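Local coordinates for ferredoxin component of dioxygenase (Sphingobium yanoikuyae, PDB 2I7F), which carries a Rieske-type [2Fe-2S] cluster and probably passes electrons to the terminal oxygenase of a biphenyl dioxygenase system, at residues Leu7-Ser12 against Asp96-Ile101. Residues are numbered along the deposited sequence; the frame is centred on the assembly and turned at random.
With SO4 (sulfate ion), chain C.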
loop_
_atom_site.group_PDB
_atom_site.type_symbol
_atom_site.label_atom_id
_atom_site.label_comp_id
_atom_site.label_asym_id
_atom_site.label_seq_id
_atom_site.Cartn_x
_atom_site.Cartn_y
_atom_site.Cartn_z
ATOM N N LEU A 7 6.862 9.813 2.882
ATOM C CA LEU A 7 5.424 9.496 2.915
ATOM C C LEU A 7 4.803 9.683 4.297
ATOM O O LEU A 7 3.775 10.345 4.430
ATOM C CB LEU A 7 5.130 8.080 2.354
ATOM C CG LEU A 7 5.715 7.832 0.969
ATOM C CD1 LEU A 7 5.388 6.395 0.450
ATOM C CD2 LEU A 7 5.247 8.910 -0.023
ATOM N N CYS A 8 5.470 9.164 5.326
ATOM C CA CYS A 8 4.932 9.137 6.674
ATOM C C CYS A 8 5.998 8.559 7.557
ATOM O O CYS A 8 6.939 7.940 7.068
ATOM C CB CYS A 8 3.631 8.298 6.756
ATOM S SG CYS A 8 3.741 6.493 6.478
ATOM N N GLN A 9 5.869 8.759 8.864
ATOM C CA GLN A 9 6.825 8.198 9.796
ATOM C C GLN A 9 6.596 6.689 9.905
ATOM O O GLN A 9 5.467 6.225 9.889
ATOM C CB GLN A 9 6.671 8.849 11.155
ATOM C CG GLN A 9 7.174 10.260 11.175
ATOM C CD GLN A 9 6.695 10.956 12.406
ATOM O OE1 GLN A 9 7.418 11.028 13.401
ATOM N NE2 GLN A 9 5.452 11.400 12.394
ATOM N N VAL A 10 7.685 5.941 9.981
ATOM C CA VAL A 10 7.635 4.486 10.184
ATOM C C VAL A 10 6.775 4.138 11.428
ATOM O O VAL A 10 5.976 3.194 11.426
ATOM C CB VAL A 10 9.076 3.893 10.389
ATOM C CG1 VAL A 10 9.026 2.372 10.672
ATOM C CG2 VAL A 10 9.971 4.099 9.184
ATOM N N ALA A 11 6.992 4.888 12.507
ATOM C CA ALA A 11 6.202 4.714 13.763
ATOM C C ALA A 11 4.668 4.757 13.583
ATOM O O ALA A 11 3.950 4.228 14.416
ATOM C CB ALA A 11 6.595 5.758 14.760
ATOM N N SER A 12 4.186 5.457 12.552
ATOM C CA SER A 12 2.748 5.594 12.266
ATOM C C SER A 12 2.105 4.359 11.656
ATOM O O SER A 12 0.852 4.273 11.569
ATOM C CB SER A 12 2.519 6.709 11.251
ATOM O OG SER A 12 2.734 7.949 11.851
ATOM N N ASP A 96 15.782 8.353 8.154
ATOM C CA ASP A 96 15.655 9.114 9.367
ATOM C C ASP A 96 14.280 8.975 9.983
ATOM O O ASP A 96 13.646 9.973 10.346
ATOM C CB ASP A 96 15.966 10.606 9.124
ATOM C CG ASP A 96 16.314 11.334 10.397
ATOM O OD1 ASP A 96 17.064 10.774 11.218
ATOM O OD2 ASP A 96 15.873 12.494 10.560
ATOM N N GLY A 97 13.834 7.736 10.102
ATOM C CA GLY A 97 12.500 7.441 10.634
ATOM C C GLY A 97 11.335 7.640 9.716
ATOM O O GLY A 97 10.209 7.418 10.139
ATOM N N TRP A 98 11.565 8.101 8.488
ATOM C CA TRP A 98 10.497 8.226 7.479
ATOM C C TRP A 98 10.434 7.090 6.455
ATOM O O TRP A 98 11.447 6.651 5.929
ATOM C CB TRP A 98 10.601 9.580 6.727
ATOM C CG TRP A 98 10.263 10.714 7.597
ATOM C CD1 TRP A 98 11.096 11.317 8.502
ATOM C CD2 TRP A 98 8.990 11.387 7.707
ATOM N NE1 TRP A 98 10.418 12.312 9.165
ATOM C CE2 TRP A 98 9.131 12.379 8.702
ATOM C CE3 TRP A 98 7.769 11.276 7.035
ATOM C CZ2 TRP A 98 8.086 13.257 9.044
ATOM C CZ3 TRP A 98 6.738 12.123 7.392
ATOM C CH2 TRP A 98 6.893 13.087 8.394
ATOM N N VAL A 99 9.221 6.652 6.156
ATOM C CA VAL A 99 8.934 5.815 4.994
ATOM C C VAL A 99 9.068 6.652 3.727
ATOM O O VAL A 99 8.334 7.631 3.546
ATOM C CB VAL A 99 7.515 5.186 5.016
ATOM C CG1 VAL A 99 7.332 4.335 3.800
ATOM C CG2 VAL A 99 7.327 4.315 6.263
ATOM N N CYS A 100 10.036 6.287 2.869
ATOM C CA CYS A 100 10.237 6.975 1.611
ATOM C C CYS A 100 10.173 6.055 0.414
ATOM O O CYS A 100 10.453 4.861 0.505
ATOM C CB CYS A 100 11.595 7.708 1.573
ATOM S SG CYS A 100 11.959 8.843 2.875
ATOM N N ILE A 101 9.843 6.671 -0.723
ATOM C CA ILE A 101 9.925 6.073 -2.053
ATOM C C ILE A 101 10.682 7.060 -2.966
ATOM O O ILE A 101 10.872 8.211 -2.621
ATOM C CB ILE A 101 8.540 5.687 -2.647
ATOM C CG1 ILE A 101 7.617 6.912 -2.847
ATOM C CG2 ILE A 101 7.897 4.573 -1.784
ATOM C CD1 ILE A 101 6.455 6.695 -3.859
HETATM S S SO4 C . 3.070 11.092 9.717
HETATM O O1 SO4 C . 3.253 11.589 8.347
HETATM O O2 SO4 C . 3.619 9.757 9.933
HETATM O O3 SO4 C . 3.714 12.030 10.652
HETATM O O4 SO4 C . 1.624 11.027 9.998
#
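Trp98 and Gln9 both hold CG anti to their own carbonyl carbon (chi1 -69° in Trp98), which sets each CG beside its own backbone N, and CG of Gln9 then lies over the six-membered ring of Trp98. It is 3.8 Å from the ring centroid and 12° off the normal, a CH-pi contact. CE3 of Trp98 also comes within 3.3 Å of C of Cys8, and Arg6 adds a cation-pi contact to the indole. An alanine in place of Trp98 would probably leave CG of Gln9 without its aromatic surface and the side chain of Arg6 without its cation-pi partner.

The pairing is antiparallel: the axes of 7-9 and 98-101 are 159° apart, and these segments belong to edge strand 4-9 and strand 98-102 in the six-stranded sheet of this Rieske domain, away from the cluster. N of Leu7 donates to O of Val99 (2.7 Å), N of Val99 to O of Cys8 (2.8 Å), and N of Val10 to O of Gly97 (2.9 Å). On the buried side, CD1 of Leu7 meets CG2 of Ile101 at 3.8 Å, the side chains crossing at about a right angle; both also touch Leu29 and Val40. A sulfate ion, probably carried over from the crystallisation medium, accepts bonds from N and NE2 of Gln9 and from OG of Ser12, the last to O2 at 2.8 Å.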